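Local coordinates for protein phosphoacetylglucosamine mutase (Aspergillus lentulus, PDB 5O9X) that probably interconverts the 6-phosphate and 1-phosphate of N-acetylglucosamine, a phosphomutase step on the route to UDP-N-acetylglucosamine, at residues 161-166 / 285-290; 214-219 / 281-286; 387-392 / 421-426. The protein carries 1 engineered substitution. All coordinates share one frame; numbering follows the deposited sequence.

Interaction 1 of 3, residues 161-166 / 285-290; sequences FMTTPQ and GDADRI. Unlike the reference sequence in segment 161-166: Phe161 (reference Tyr). With G16 (1,6-di-O-phosphono-alpha-D-glucopyranose), chain B.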
loop_
_atom_site.group_PDB
_atom_site.type_symbol
_atom_site.label_atom_id
_atom_site.label_comp_id
_atom_site.label_asym_id
_atom_site.label_seq_id
_atom_site.Cartn_x
_atom_site.Cartn_y
_atom_site.Cartn_z
ATOM N N PHE A 161 1.096 -18.816 -0.568
ATOM C CA PHE A 161 0.380 -17.730 0.064
ATOM C C PHE A 161 1.360 -16.814 0.809
ATOM O O PHE A 161 2.103 -17.273 1.737
ATOM C CB PHE A 161 -0.639 -18.304 1.090
ATOM C CG PHE A 161 -1.735 -19.101 0.430
ATOM C CD1 PHE A 161 -2.859 -18.466 -0.115
ATOM C CD2 PHE A 161 -1.608 -20.482 0.301
ATOM C CE1 PHE A 161 -3.898 -19.225 -0.754
ATOM C CE2 PHE A 161 -2.620 -21.236 -0.353
ATOM C CZ PHE A 161 -3.782 -20.624 -0.829
ATOM N N MET A 162 1.305 -15.527 0.490
ATOM C CA MET A 162 2.108 -14.533 1.204
ATOM C C MET A 162 1.343 -13.221 1.196
ATOM O O MET A 162 0.440 -13.002 0.371
ATOM C CB MET A 162 3.477 -14.323 0.478
ATOM C CG MET A 162 4.400 -15.572 0.505
ATOM S SD MET A 162 6.177 -15.187 0.479
ATOM C CE MET A 162 6.188 -14.242 -0.927
ATOM N N THR A 163 1.737 -12.315 2.092
ATOM C CA THR A 163 1.148 -10.953 2.114
ATOM C C THR A 163 1.860 -10.241 0.971
ATOM O O THR A 163 2.911 -10.729 0.484
ATOM C CB THR A 163 1.492 -10.217 3.464
ATOM O OG1 THR A 163 2.877 -9.970 3.560
ATOM C CG2 THR A 163 1.066 -11.037 4.703
ATOM N N THR A 164 1.253 -9.167 0.464
ATOM C CA THR A 164 1.913 -8.362 -0.555
ATOM C C THR A 164 3.324 -7.937 -0.148
ATOM O O THR A 164 4.240 -8.077 -0.938
ATOM C CB THR A 164 0.970 -7.222 -0.958
ATOM O OG1 THR A 164 -0.143 -7.821 -1.658
ATOM C CG2 THR A 164 1.655 -6.200 -1.923
ATOM N N PRO A 165 3.496 -7.356 1.046
ATOM C CA PRO A 165 4.847 -6.908 1.392
ATOM C C PRO A 165 5.849 -8.070 1.512
ATOM O O PRO A 165 7.022 -7.869 1.201
ATOM C CB PRO A 165 4.666 -6.295 2.804
ATOM C CG PRO A 165 3.238 -5.913 2.885
ATOM C CD PRO A 165 2.467 -6.848 1.986
ATOM N N GLN A 166 5.399 -9.269 1.936
ATOM C CA GLN A 166 6.329 -10.473 1.879
ATOM C C GLN A 166 6.863 -10.716 0.480
ATOM O O GLN A 166 8.089 -10.968 0.325
ATOM C CB GLN A 166 5.694 -11.737 2.410
ATOM C CG GLN A 166 5.636 -11.698 3.924
ATOM C CD GLN A 166 4.910 -12.930 4.474
ATOM O OE1 GLN A 166 3.990 -13.522 3.817
ATOM N NE2 GLN A 166 5.323 -13.341 5.670
ATOM N N GLY A 285 -7.003 -7.267 3.570
ATOM C CA GLY A 285 -6.918 -8.659 3.049
ATOM C C GLY A 285 -5.550 -9.106 2.517
ATOM O O GLY A 285 -5.267 -10.312 2.561
ATOM N N ASP A 286 -4.691 -8.206 2.002
ATOM C CA ASP A 286 -3.283 -8.610 1.639
ATOM C C ASP A 286 -2.217 -8.036 2.618
ATOM O O ASP A 286 -0.982 -8.041 2.351
ATOM C CB ASP A 286 -2.921 -8.251 0.188
ATOM C CG ASP A 286 -2.831 -6.752 -0.060
ATOM O OD1 ASP A 286 -3.456 -6.031 0.750
ATOM O OD2 ASP A 286 -2.177 -6.284 -1.080
ATOM N N ALA A 287 -2.711 -7.495 3.733
ATOM C CA ALA A 287 -1.877 -6.900 4.800
ATOM C C ALA A 287 -0.939 -5.787 4.246
ATOM O O ALA A 287 0.256 -5.719 4.573
ATOM C CB ALA A 287 -1.080 -7.972 5.556
ATOM N N ASP A 288 -1.522 -4.901 3.438
ATOM C CA ASP A 288 -0.736 -3.796 3.022
ATOM C C ASP A 288 -1.327 -2.426 3.377
ATOM O O ASP A 288 -0.912 -1.381 2.842
ATOM C CB ASP A 288 -0.407 -3.929 1.536
ATOM C CG ASP A 288 0.953 -3.279 1.217
ATOM O OD1 ASP A 288 1.805 -3.115 2.146
ATOM O OD2 ASP A 288 1.088 -2.872 0.095
ATOM N N ARG A 289 -2.287 -2.449 4.284
ATOM C CA ARG A 289 -2.818 -1.221 4.924
ATOM C C ARG A 289 -2.933 -1.525 6.400
ATOM O O ARG A 289 -3.306 -2.657 6.770
ATOM C CB ARG A 289 -4.245 -0.932 4.437
ATOM C CG ARG A 289 -4.320 -0.550 2.970
ATOM C CD ARG A 289 -5.793 -0.218 2.667
ATOM N NE ARG A 289 -5.985 -0.020 1.213
ATOM C CZ ARG A 289 -7.099 0.481 0.694
ATOM N NH1 ARG A 289 -8.110 0.796 1.493
ATOM N NH2 ARG A 289 -7.257 0.588 -0.608
ATOM N N ILE A 290 -2.690 -0.504 7.235
ATOM C CA ILE A 290 -3.049 -0.644 8.657
ATOM C C ILE A 290 -3.673 0.677 9.145
ATOM O O ILE A 290 -3.169 1.742 8.813
ATOM C CB ILE A 290 -1.860 -1.015 9.514
ATOM C CG1 ILE A 290 -2.299 -1.233 10.996
ATOM C CG2 ILE A 290 -0.673 -0.078 9.294
ATOM C CD1 ILE A 290 -1.266 -1.960 11.792
HETATM C C1 G16 B . -4.712 0.626 -3.878
HETATM C C2 G16 B . -3.458 1.490 -3.982
HETATM C C3 G16 B . -3.561 2.702 -3.003
HETATM C C4 G16 B . -4.806 3.551 -3.195
HETATM C C5 G16 B . -6.018 2.637 -3.072
HETATM C C6 G16 B . -7.323 3.254 -3.519
HETATM O O1 G16 B . -4.798 0.094 -2.552
HETATM O O2 G16 B . -2.215 0.755 -3.762
HETATM O O3 G16 B . -2.386 3.402 -3.112
HETATM O O4 G16 B . -4.987 4.643 -2.191
HETATM O O5 G16 B . -5.947 1.528 -4.000
HETATM O O6 G16 B . -7.158 3.634 -4.959
HETATM P P G16 B . -8.440 4.227 -5.756
HETATM O O1P G16 B . -9.044 5.385 -4.928
HETATM O O2P G16 B . -9.493 3.099 -5.862
HETATM O O3P G16 B . -7.987 4.597 -7.185
HETATM P "P'" G16 B . -4.816 -1.513 -2.238
HETATM O O1X G16 B . -3.892 -2.208 -3.274
HETATM O O2X G16 B . -6.265 -2.017 -2.535
HETATM O O3X G16 B . -4.553 -1.707 -0.784
#

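Interaction 2 of 3, residues 214-219 / 281-286; sequences VDCANG and ASLDGD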
loop_
_atom_site.group_PDB
_atom_site.type_symbol
_atom_site.label_atom_id
_atom_site.label_comp_id
_atom_site.label_asym_id
_atom_site.label_seq_id
_atom_site.Cartn_x
_atom_site.Cartn_y
_atom_site.Cartn_z
ATOM N N VAL A 214 -5.656 -7.011 16.896
ATOM C CA VAL A 214 -5.413 -6.768 15.468
ATOM C C VAL A 214 -6.434 -7.587 14.675
ATOM O O VAL A 214 -6.479 -8.867 14.688
ATOM C CB VAL A 214 -3.974 -7.210 14.997
ATOM C CG1 VAL A 214 -3.796 -6.872 13.516
ATOM C CG2 VAL A 214 -2.887 -6.513 15.794
ATOM N N ASP A 215 -7.329 -6.848 14.045
ATOM C CA ASP A 215 -8.303 -7.400 13.064
ATOM C C ASP A 215 -7.563 -7.671 11.793
ATOM O O ASP A 215 -7.061 -6.741 11.138
ATOM C CB ASP A 215 -9.417 -6.359 12.884
ATOM C CG ASP A 215 -10.162 -6.455 11.564
ATOM O OD1 ASP A 215 -10.290 -7.583 11.022
ATOM O OD2 ASP A 215 -10.652 -5.354 11.099
ATOM N N CYS A 216 -7.558 -8.934 11.355
ATOM C CA CYS A 216 -6.706 -9.339 10.224
ATOM C C CYS A 216 -7.535 -9.601 8.947
ATOM O O CYS A 216 -7.048 -10.256 7.952
ATOM C CB CYS A 216 -5.810 -10.549 10.557
ATOM S SG CYS A 216 -4.594 -10.179 11.847
ATOM N N ALA A 217 -8.728 -9.013 8.948
ATOM C CA ALA A 217 -9.540 -8.919 7.717
ATOM C C ALA A 217 -9.918 -10.274 7.124
ATOM O O ALA A 217 -10.359 -10.379 5.935
ATOM C CB ALA A 217 -8.811 -7.997 6.648
ATOM N N ASN A 218 -9.775 -11.334 7.946
ATOM C CA ASN A 218 -9.930 -12.786 7.480
ATOM C C ASN A 218 -9.026 -13.097 6.279
ATOM O O ASN A 218 -9.403 -13.888 5.383
ATOM C CB ASN A 218 -11.397 -13.092 7.130
ATOM C CG ASN A 218 -12.318 -12.882 8.314
ATOM O OD1 ASN A 218 -13.350 -12.080 8.257
ATOM N ND2 ASN A 218 -11.955 -13.503 9.398
ATOM N N GLY A 219 -7.868 -12.399 6.210
ATOM C CA GLY A 219 -6.913 -12.592 5.112
ATOM C C GLY A 219 -5.605 -13.231 5.542
ATOM O O GLY A 219 -5.416 -13.549 6.722
ATOM N N ALA A 281 -6.101 -2.312 16.000
ATOM C CA ALA A 281 -5.715 -1.938 14.627
ATOM C C ALA A 281 -6.365 -2.898 13.657
ATOM O O ALA A 281 -6.802 -3.998 14.040
ATOM C CB ALA A 281 -4.208 -1.967 14.489
ATOM N N SER A 282 -6.508 -2.472 12.408
ATOM C CA SER A 282 -7.046 -3.381 11.388
ATOM C C SER A 282 -6.092 -3.401 10.213
ATOM O O SER A 282 -5.664 -2.349 9.764
ATOM C CB SER A 282 -8.367 -2.810 10.904
ATOM O OG SER A 282 -9.433 -3.177 11.795
ATOM N N LEU A 283 -5.747 -4.606 9.733
ATOM C CA LEU A 283 -5.025 -4.771 8.485
ATOM C C LEU A 283 -6.070 -4.947 7.386
ATOM O O LEU A 283 -7.232 -5.070 7.668
ATOM C CB LEU A 283 -4.253 -6.133 8.530
ATOM C CG LEU A 283 -3.233 -6.251 9.671
ATOM C CD1 LEU A 283 -2.522 -7.605 9.611
ATOM C CD2 LEU A 283 -2.230 -5.074 9.607
ATOM N N ASP A 284 -5.647 -4.986 6.130
ATOM C CA ASP A 284 -6.610 -5.399 5.089
ATOM C C ASP A 284 -6.260 -6.799 4.585
ATOM O O ASP A 284 -5.386 -7.456 5.165
ATOM C CB ASP A 284 -6.798 -4.319 3.976
ATOM C CG ASP A 284 -5.589 -4.167 3.123
ATOM O OD1 ASP A 284 -4.492 -4.682 3.535
ATOM O OD2 ASP A 284 -5.709 -3.536 2.027
ATOM N N GLY A 285 -7.003 -7.267 3.570
ATOM C CA GLY A 285 -6.918 -8.659 3.049
ATOM C C GLY A 285 -5.550 -9.106 2.517
ATOM O O GLY A 285 -5.267 -10.312 2.561
ATOM N N ASP A 286 -4.691 -8.206 2.002
ATOM C CA ASP A 286 -3.283 -8.610 1.639
ATOM C C ASP A 286 -2.217 -8.036 2.618
ATOM O O ASP A 286 -0.982 -8.041 2.351
ATOM C CB ASP A 286 -2.921 -8.251 0.188
ATOM C CG ASP A 286 -2.831 -6.752 -0.060
ATOM O OD1 ASP A 286 -3.456 -6.031 0.750
ATOM O OD2 ASP A 286 -2.177 -6.284 -1.080
HETATM O O HOH W 1 -4.888 -9.969 6.300
#

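Interaction 3 of 3, residues 387-392 / 421-426; sequences ITFSEN and INQAVG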
loop_
_atom_site.group_PDB
_atom_site.type_symbol
_atom_site.label_atom_id
_atom_site.label_comp_id
_atom_site.label_asym_id
_atom_site.label_seq_id
_atom_site.Cartn_x
_atom_site.Cartn_y
_atom_site.Cartn_z
ATOM N N ILE A 387 8.339 4.827 5.290
ATOM C CA ILE A 387 9.269 5.949 5.439
ATOM C C ILE A 387 10.465 5.543 4.643
ATOM O O ILE A 387 10.972 4.432 4.780
ATOM C CB ILE A 387 9.681 6.221 6.894
ATOM C CG1 ILE A 387 8.465 6.600 7.722
ATOM C CG2 ILE A 387 10.572 7.492 6.928
ATOM C CD1 ILE A 387 8.334 5.830 8.982
ATOM N N THR A 388 10.889 6.439 3.787
ATOM C CA THR A 388 12.058 6.157 2.947
ATOM C C THR A 388 13.249 7.029 3.456
ATOM O O THR A 388 13.072 8.154 3.883
ATOM C CB THR A 388 11.683 6.343 1.469
ATOM O OG1 THR A 388 12.813 6.026 0.699
ATOM C CG2 THR A 388 11.348 7.744 1.194
ATOM N N PHE A 389 14.438 6.446 3.486
ATOM C CA PHE A 389 15.671 7.162 3.918
ATOM C C PHE A 389 16.572 7.210 2.710
ATOM O O PHE A 389 16.847 6.172 2.110
ATOM C CB PHE A 389 16.354 6.389 5.031
ATOM C CG PHE A 389 15.553 6.357 6.304
ATOM C CD1 PHE A 389 15.728 7.365 7.277
ATOM C CD2 PHE A 389 14.609 5.342 6.512
ATOM C CE1 PHE A 389 14.992 7.345 8.462
ATOM C CE2 PHE A 389 13.834 5.329 7.679
ATOM C CZ PHE A 389 14.048 6.322 8.652
ATOM N N SER A 390 16.952 8.404 2.334
ATOM C CA SER A 390 17.889 8.586 1.180
ATOM C C SER A 390 19.278 7.968 1.417
ATOM O O SER A 390 19.653 7.653 2.570
ATOM C CB SER A 390 18.103 10.048 0.885
ATOM O OG SER A 390 18.928 10.706 1.865
ATOM N N GLU A 391 20.048 7.794 0.337
ATOM C CA GLU A 391 21.443 7.366 0.494
ATOM C C GLU A 391 22.288 8.194 1.526
ATOM O O GLU A 391 22.903 7.618 2.437
ATOM C CB GLU A 391 22.109 7.206 -0.877
ATOM C CG GLU A 391 21.665 5.956 -1.642
ATOM C CD GLU A 391 21.538 4.686 -0.770
ATOM O OE1 GLU A 391 22.550 4.266 -0.160
ATOM O OE2 GLU A 391 20.419 4.103 -0.677
ATOM N N ASN A 392 22.230 9.512 1.404
ATOM C CA ASN A 392 22.886 10.433 2.291
ATOM C C ASN A 392 22.388 10.329 3.719
ATOM O O ASN A 392 23.173 10.431 4.654
ATOM C CB ASN A 392 22.772 11.849 1.750
ATOM C CG ASN A 392 23.715 12.080 0.551
ATOM O OD1 ASN A 392 24.592 11.245 0.249
ATOM N ND2 ASN A 392 23.544 13.204 -0.131
ATOM N N ILE A 421 11.891 -0.536 9.027
ATOM C CA ILE A 421 10.908 0.081 8.130
ATOM C C ILE A 421 11.068 -0.444 6.744
ATOM O O ILE A 421 12.139 -0.282 6.152
ATOM C CB ILE A 421 10.748 1.627 8.324
ATOM C CG1 ILE A 421 9.978 1.802 9.594
ATOM C CG2 ILE A 421 9.871 2.268 7.265
ATOM C CD1 ILE A 421 8.800 0.800 9.664
ATOM N N ASN A 422 9.999 -1.104 6.253
ATOM C CA ASN A 422 10.040 -1.732 4.968
ATOM C C ASN A 422 10.170 -0.627 3.920
ATOM O O ASN A 422 9.298 0.220 3.737
ATOM C CB ASN A 422 8.832 -2.647 4.756
ATOM C CG ASN A 422 9.036 -3.668 3.626
ATOM O OD1 ASN A 422 9.566 -3.315 2.541
ATOM N ND2 ASN A 422 8.599 -4.953 3.867
ATOM N N GLN A 423 11.315 -0.620 3.274
ATOM C CA GLN A 423 11.658 0.424 2.350
ATOM C C GLN A 423 10.915 0.191 1.007
ATOM O O GLN A 423 10.662 -0.978 0.631
ATOM C CB GLN A 423 13.188 0.433 2.231
ATOM C CG GLN A 423 13.884 0.595 3.591
ATOM C CD GLN A 423 13.571 1.962 4.222
ATOM O OE1 GLN A 423 13.965 3.021 3.685
ATOM N NE2 GLN A 423 12.844 1.950 5.347
ATOM N N ALA A 424 10.534 1.317 0.360
ATOM C CA ALA A 424 9.760 1.460 -0.939
ATOM C C ALA A 424 8.204 1.421 -0.881
ATOM O O ALA A 424 7.523 2.459 -0.682
ATOM C CB ALA A 424 10.321 0.587 -2.075
ATOM N N VAL A 425 7.637 0.245 -1.099
ATOM C CA VAL A 425 6.223 0.046 -0.876
ATOM C C VAL A 425 6.116 -0.243 0.646
ATOM O O VAL A 425 6.923 -0.942 1.237
ATOM C CB VAL A 425 5.640 -1.081 -1.809
ATOM C CG1 VAL A 425 4.166 -1.406 -1.524
ATOM C CG2 VAL A 425 5.793 -0.668 -3.266
ATOM N N GLY A 426 5.090 0.260 1.262
ATOM C CA GLY A 426 4.988 0.047 2.695
ATOM C C GLY A 426 4.675 -1.368 3.061
ATOM O O GLY A 426 4.318 -2.195 2.184
#

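Interaction 1 of 3, residues 161-166 / 285-290
Thr163 and Asp286 bring the two backbones to a CA-CA distance of 5.0 Å, where the amide of Thr164, in the first turn of helix 164-176, donates to Asp286 O (3.1 Å from Thr164 N). The side chains of Thr164 and Asp286 add a second bond: Thr164 OG1 donates to Asp286 OD2 at 2.6 Å, reaching the anti side of the carboxylate 28° out of its plane. With OG1 beside its own backbone N (chi1 -69°), Thr164 presents hydroxyl and amide on the same side, and Asp286 meets them with its carboxylate and its carbonyl. Next to them Pro165 slides along Asp288 in the opposite direction, its CG tight against Asp288 OD1 at 3.2 Å, and Thr163 CG2 touches Ala287 CB at 3.8 Å. Thr163 and Gln166 form a capping box: Gln166 N donates to Thr163 OG1 and Thr163 N to Gln166 OE1, which fixes the helix start that meets the loop. The loop 285-290 belongs to the Asp-Gly-Asp-Ala-Asp-Arg signature, which begins at Asp284 and matches the loop that in related phosphohexomutases binds the metal ion; here it abuts the start of helix 164-176 in domain I. Past the acidic residues Arg289 stretches out from CG to NE toward the 1-phosphate of the bound glucose 1,6-bisphosphate. Its NE donates to O3X at 3.0 Å and its NH2 to the bridging O1 at 3.2 Å, with O1 at the edge of the guanidinium in its plane. His70 and His384 touch this side chain and also bond the ligand.

Interaction 2 of 3, residues 214-219 / 281-286
Asp215 CG stands anti to its backbone N (chi1 156°) and Ser282 OG lies beside its own N (chi1 -83°), bringing carboxylate and hydroxyl together on one face of the sheet. Ser282 OG donates to Asp215 OD2 at 2.6 Å, on the anti side and 23° out of the carboxylate plane. The other oxygen, OD1, accepts from Ala217 N at 3.0 Å from above that plane, an Asx turn. Gly258 N and Asn244 ND2 also bond this carboxylate, at OD2 and OD1, and Tyr293 OH bonds Ser282 OG. The strands run parallel: Asp215 N donates to Ala281 O, and Leu283 N to Asp215 O at 2.9 Å. Val214 CG1, on the opposite face from Asp215, meets Leu283 CG at 3.9 Å; Cys216 SG rests on Leu283 CD1. After strand 212-215 a type I' turn runs from Cys216 to Gly219; one water donates to both Cys216 O and Asp284 O. Asp284 OD1 accepts from Asp288 N, and its side chain touches the bound sugar bisphosphate. In this alpha/beta domain II, strand 212-215 lies between strands 240-243 and 279-283; helix 221-231 covers Val214 and Cys216 through Leu225, and strand 290-295 flanks 279-283 antiparallel.

Interaction 3 of 3, residues 387-392 / 421-426
Gln423 lays its side-chain amide against the backbone of Ile387 and Phe389 and bonds it at two points, both weakly. NE2 donates to Ile387 O at 3.2 Å with a bent N-H...O angle of 122°, and OE1 accepts from Phe389 N at 3.5 Å. The chain of Gln423 is bent at chi2 (-65°), which turns the amide toward the strand. OE1 also sits at the edge of the Phe389 ring, in the ring plane, 3.7 Å from CD2; ring and amide planes are 31° apart, though the two side chains cross at about a right angle. Alongside, Ile421 sends CG2, anti to its backbone N, into the same strand, 3.5 Å from Ile387 O and 4.0 Å from Ile387 CB.

NE2 further approaches Ile421 O, the carbonyl two residues back, at a modelled distance too short to be relied on in detail. Ile421 is where the chain leaves helix 405-420, and the connection then swings past the strand toward helix 428-442. Leu434 of that helix packs on both Ile387 and Ile421, while Leu417 and Thr418 of helix 405-420 touch the Phe389 ring. Thr386 OG1, just before the strand segment, is hydrogen-bonded to Asn422 O.

Strand 385-389 is the outermost strand, within this chain, of the four-stranded domain III sheet. Thr388 shares backbone bonds with Gly376 of the neighbouring strand, whereas Ile387 O and Phe389 N turn to the other side. A primary amide, donor and acceptor in one flat group, can serve such an edge much as another strand would. Here its bonds are long or bent and Ile387 N stays buried without a partner, which implies a loose polar match that shares the interface with the apolar Ile387-Ile421 contact.

From the N terminus, the chain enters interaction 1 at 161-166 in domain I, at the start of helix 164-176, and the contact closes a long loop by meeting 285-290 after 118 intervening residues. Interaction 2 opens within that loop, joining 214-219 to 281-286, and ends on the same stretch, sharing Gly285 and Asp286. Strand 279-283 runs on into the ligand-binding loop of interaction 1, and Leu283 CD2 packs on Ile290 CD1. Interaction 3 follows in series, closing a short, mostly helical loop inside domain III. Its Val425 and Gly426 come against Asp288, and Gly426 against Pro165, so domains I, II and III converge there; interactions 2 and 3 do not touch, their nearest atoms about 8 Å apart.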